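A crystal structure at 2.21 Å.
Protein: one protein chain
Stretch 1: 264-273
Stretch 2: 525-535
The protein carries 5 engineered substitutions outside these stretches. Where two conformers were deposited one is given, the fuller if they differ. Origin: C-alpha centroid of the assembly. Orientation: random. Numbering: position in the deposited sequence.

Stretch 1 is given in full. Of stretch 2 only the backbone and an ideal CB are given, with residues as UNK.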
# COMPACT_ATOMS: atom_id res chain seq x y z
N GLU A 264 2.60 -3.66 -14.78
CA GLU A 264 2.51 -2.28 -14.32
C GLU A 264 2.19 -2.21 -12.84
O GLU A 264 2.77 -1.40 -12.10
CB GLU A 264 1.44 -1.53 -15.12
CG GLU A 264 1.84 -1.14 -16.53
CD GLU A 264 0.65 -0.65 -17.34
OE1 GLU A 264 -0.15 -1.50 -17.80
OE2 GLU A 264 0.51 0.58 -17.51
N PHE A 265 1.26 -3.06 -12.38
CA PHE A 265 0.86 -3.04 -10.98
C PHE A 265 2.02 -3.39 -10.06
O PHE A 265 2.12 -2.86 -8.95
CB PHE A 265 -0.30 -4.02 -10.77
CG PHE A 265 -1.01 -3.84 -9.45
CD1 PHE A 265 -1.99 -2.88 -9.31
CD2 PHE A 265 -0.70 -4.65 -8.37
CE1 PHE A 265 -2.65 -2.71 -8.10
CE2 PHE A 265 -1.36 -4.49 -7.17
CZ PHE A 265 -2.33 -3.52 -7.03
N ASP A 266 2.92 -4.26 -10.52
CA ASP A 266 4.10 -4.60 -9.73
C ASP A 266 5.03 -3.40 -9.57
O ASP A 266 5.52 -3.14 -8.47
CB ASP A 266 4.84 -5.77 -10.37
CG ASP A 266 6.23 -5.97 -9.81
OD1 ASP A 266 6.36 -6.09 -8.57
OD2 ASP A 266 7.19 -6.01 -10.60
N SER A 267 5.28 -2.66 -10.65
CA SER A 267 6.20 -1.54 -10.57
C SER A 267 5.64 -0.42 -9.70
O SER A 267 6.37 0.17 -8.90
CB SER A 267 6.53 -1.02 -11.97
OG SER A 267 5.38 -0.51 -12.62
N GLU A 268 4.35 -0.13 -9.83
CA GLU A 268 3.74 0.90 -8.99
C GLU A 268 3.64 0.44 -7.53
O GLU A 268 3.68 1.28 -6.62
CB GLU A 268 2.36 1.28 -9.52
CG GLU A 268 2.39 1.92 -10.90
CD GLU A 268 3.09 3.27 -10.91
OE1 GLU A 268 3.29 3.86 -9.83
OE2 GLU A 268 3.44 3.75 -12.01
N TRP A 269 3.51 -0.87 -7.30
CA TRP A 269 3.53 -1.38 -5.93
C TRP A 269 4.86 -1.07 -5.26
O TRP A 269 4.91 -0.76 -4.06
CB TRP A 269 3.26 -2.88 -5.94
CG TRP A 269 3.10 -3.49 -4.57
CD1 TRP A 269 4.08 -4.07 -3.81
CD2 TRP A 269 1.89 -3.59 -3.81
NE1 TRP A 269 3.55 -4.52 -2.62
CE2 TRP A 269 2.21 -4.23 -2.60
CE3 TRP A 269 0.57 -3.19 -4.03
CZ2 TRP A 269 1.26 -4.49 -1.61
CZ3 TRP A 269 -0.38 -3.45 -3.06
CH2 TRP A 269 -0.03 -4.09 -1.86
N GLU A 270 5.96 -1.16 -6.02
CA GLU A 270 7.26 -0.76 -5.48
C GLU A 270 7.30 0.73 -5.18
O GLU A 270 7.86 1.14 -4.16
CB GLU A 270 8.37 -1.15 -6.46
CG GLU A 270 8.56 -2.65 -6.63
CD GLU A 270 9.77 -2.99 -7.46
OE1 GLU A 270 10.50 -2.06 -7.87
OE2 GLU A 270 10.00 -4.19 -7.72
N ASN A 271 6.71 1.55 -6.05
CA ASN A 271 6.62 2.98 -5.77
C ASN A 271 5.79 3.24 -4.52
O ASN A 271 6.10 4.13 -3.72
CB ASN A 271 6.02 3.73 -6.96
CG ASN A 271 6.92 3.68 -8.19
OD1 ASN A 271 8.12 3.44 -8.09
ND2 ASN A 271 6.33 3.91 -9.36
N PHE A 272 4.72 2.46 -4.33
CA PHE A 272 3.92 2.57 -3.12
C PHE A 272 4.73 2.23 -1.88
O PHE A 272 4.65 2.92 -0.86
CB PHE A 272 2.68 1.67 -3.22
CG PHE A 272 2.04 1.37 -1.89
CD1 PHE A 272 1.20 2.29 -1.29
CD2 PHE A 272 2.28 0.17 -1.24
CE1 PHE A 272 0.60 2.02 -0.07
CE2 PHE A 272 1.69 -0.11 -0.02
CZ PHE A 272 0.86 0.82 0.56
N ALA A 273 5.53 1.16 -1.95
CA ALA A 273 6.32 0.75 -0.80
C ALA A 273 7.41 1.77 -0.48
O ALA A 273 7.73 2.00 0.69
CB ALA A 273 6.94 -0.63 -1.04
N UNK A 525 -6.17 3.54 -8.65
CA UNK A 525 -6.26 3.77 -7.22
C UNK A 525 -4.89 3.68 -6.56
O UNK A 525 -4.57 4.48 -5.67
CB UNK A 525 -7.22 2.77 -6.58
N UNK A 526 -4.07 2.71 -6.98
CA UNK A 526 -2.73 2.58 -6.40
C UNK A 526 -1.87 3.79 -6.72
O UNK A 526 -1.16 4.30 -5.85
CB UNK A 526 -2.05 1.31 -6.91
N UNK A 527 -1.92 4.27 -7.97
CA UNK A 527 -1.16 5.47 -8.32
C UNK A 527 -1.68 6.69 -7.57
O UNK A 527 -0.90 7.58 -7.21
CB UNK A 527 -1.22 5.72 -9.83
N UNK A 528 -2.99 6.75 -7.34
CA UNK A 528 -3.57 7.87 -6.62
C UNK A 528 -3.04 7.95 -5.19
O UNK A 528 -2.76 9.04 -4.67
CB UNK A 528 -5.10 7.76 -6.61
N UNK A 529 -2.88 6.79 -4.53
CA UNK A 529 -2.34 6.78 -3.18
C UNK A 529 -0.87 7.18 -3.16
O UNK A 529 -0.40 7.77 -2.19
CB UNK A 529 -2.51 5.40 -2.55
N UNK A 530 -0.13 6.87 -4.23
CA UNK A 530 1.28 7.23 -4.29
C UNK A 530 1.44 8.74 -4.37
O UNK A 530 2.39 9.31 -3.81
CB UNK A 530 1.96 6.56 -5.49
N UNK A 531 0.53 9.42 -5.07
CA UNK A 531 0.59 10.88 -5.14
C UNK A 531 0.34 11.49 -3.77
O UNK A 531 1.00 12.46 -3.37
CB UNK A 531 -0.43 11.41 -6.15
N UNK A 532 -0.62 10.94 -3.02
CA UNK A 532 -0.91 11.47 -1.69
C UNK A 532 0.25 11.22 -0.73
O UNK A 532 0.57 12.07 0.11
CB UNK A 532 -2.19 10.84 -1.14
N UNK A 533 0.89 10.05 -0.83
CA UNK A 533 2.03 9.76 0.02
C UNK A 533 3.20 10.70 -0.28
O UNK A 533 3.86 11.18 0.65
CB UNK A 533 2.46 8.30 -0.16
N UNK A 534 3.46 10.97 -1.56
CA UNK A 534 4.55 11.88 -1.91
C UNK A 534 4.25 13.30 -1.45
O UNK A 534 5.13 13.99 -0.93
CB UNK A 534 4.80 11.86 -3.42
N UNK A 535 3.01 13.76 -1.64
CA UNK A 535 2.62 15.08 -1.15
C UNK A 535 2.73 15.15 0.37
O UNK A 535 3.21 16.14 0.92
CB UNK A 535 1.19 15.41 -1.59

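Both stretches are helical throughout and run in nearly the same direction, their axes 24° apart and 9.4 Å at closest approach. That spacing leaves room for side chains of middling size between the backbones, and within a continuous helix proline, which lacks the N-H, and glycine, which is too flexible, are disfavoured.

Position 525 points sideways with nothing of stretch 1 within 5.5 Å of its ideal CB, so stretch 1 sets no demand; it is His 525.

Position 526 points toward stretch 1. Its ideal CB lies 4.2 Å from Phe 265 CE1 and 5.1 Å from Glu 268 CB, at the mouth of a hollow that Trp 269 and Phe 272 complete. Leucine, methionine or isoleucine could suit such a site. It is Leu 526, chi1 t and chi2 p, a knob among those four residues. Leu 526 CD2 lies over one face of the Phe 265 ring, 4.0 Å from its centroid in a CH-pi contact, and meets the edge of the Trp 269 ring, 4.2 Å from Trp 269 CE3. Leu 526 CD1 reaches Phe 272 CB at 3.9 Å.

Position 527 points sideways, its ideal CB 4.9 Å from the acidic Glu 268 OE1. A long basic or polar chain would suit. Lys 527 extends past the carboxylate, its CE 3.4 Å from Glu 268 OE2; NZ stays 4.2 Å from that OE2, near enough for attraction but beyond a salt bridge.

Position 528 is out of reach and free to be polar; it is Asn 528.

Position 529 points toward stretch 1, its ideal CB 5.0 Å from Phe 272 CD1. A small apolar residue is one reasonable choice, and Ala 529 stops short of contact.

At 530 the backbones draw close, with CA 5.5 Å from Phe 272 CA. The ideal CB faces Phe 272 CA at 5.0 Å and Asn 271 O at 5.1 Å, which favours a slim aliphatic chain. Ile 530, m then t, sends CD1 to 3.2 Å from Glu 268 O and 3.7 Å from Asn 271 CB, while Ile 530 CG1 packs 4.0 Å from Phe 272 CB. Glu 268 O already accepts the helical hydrogen bond from Phe 272 N, so an apolar neighbour costs it no partner.

Positions 531 and 532 are out of reach, so almost any helix-compatible residue would do: Val 531 and His 532.

Position 533 points toward stretch 1 from farther off; Phe 272 lies ahead, so leucine, isoleucine or methionine could reach it. Leu 533 brings CD1 to 3.9 Å from Phe 272 CD1.

Position 534 points sideways; a long polar chain could return. Arg 534 does, placing NH2 4.2 Å from Asn 271 CG without a hydrogen bond.

Position 535 is out of reach and equally unconstrained by stretch 1: Asn 535.

Stretch 2 525-535: HLKNAIVHLRN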
# COMPACT_ATOMS: atom_id res chain seq x y z
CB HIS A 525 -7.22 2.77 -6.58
CG HIS A 525 -8.65 2.96 -6.97
ND1 HIS A 525 -9.16 4.19 -7.33
CD2 HIS A 525 -9.68 2.08 -7.07
CE1 HIS A 525 -10.44 4.06 -7.63
NE2 HIS A 525 -10.78 2.79 -7.47
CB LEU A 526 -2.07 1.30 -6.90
CG LEU A 526 -0.69 0.98 -6.31
CD1 LEU A 526 -0.78 0.86 -4.79
CD2 LEU A 526 -0.11 -0.28 -6.92
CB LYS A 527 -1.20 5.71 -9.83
CG LYS A 527 -0.45 4.69 -10.66
CD LYS A 527 -0.55 5.00 -12.14
CE LYS A 527 0.19 3.97 -12.98
NZ LYS A 527 0.04 4.22 -14.44
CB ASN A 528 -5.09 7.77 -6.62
CG ASN A 528 -5.76 8.94 -5.93
OD1 ASN A 528 -5.22 10.05 -5.92
ND2 ASN A 528 -6.93 8.71 -5.35
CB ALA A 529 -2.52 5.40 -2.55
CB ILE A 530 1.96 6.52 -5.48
CG1 ILE A 530 1.89 5.00 -5.28
CG2 ILE A 530 3.40 6.97 -5.64
CD1 ILE A 530 2.39 4.21 -6.47
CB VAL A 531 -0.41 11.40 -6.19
CG1 VAL A 531 -0.46 12.92 -6.18
CG2 VAL A 531 -0.03 10.89 -7.57
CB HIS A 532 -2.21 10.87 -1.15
CG HIS A 532 -3.41 11.21 -1.97
ND1 HIS A 532 -4.64 10.64 -1.75
CD2 HIS A 532 -3.57 12.07 -3.00
CE1 HIS A 532 -5.51 11.12 -2.62
NE2 HIS A 532 -4.89 12.00 -3.39
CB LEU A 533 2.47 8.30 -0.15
CG LEU A 533 1.54 7.24 0.44
CD1 LEU A 533 2.01 5.85 0.04
CD2 LEU A 533 1.47 7.37 1.95
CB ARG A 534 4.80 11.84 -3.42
CG ARG A 534 5.38 10.53 -3.92
CD ARG A 534 5.62 10.57 -5.41
NE ARG A 534 6.14 9.30 -5.91
CZ ARG A 534 6.39 9.04 -7.19
NH1 ARG A 534 6.17 9.97 -8.11
NH2 ARG A 534 6.86 7.85 -7.55
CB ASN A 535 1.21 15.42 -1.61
CG ASN A 535 1.12 15.70 -3.09
OD1 ASN A 535 2.08 16.18 -3.70
ND2 ASN A 535 -0.03 15.41 -3.69
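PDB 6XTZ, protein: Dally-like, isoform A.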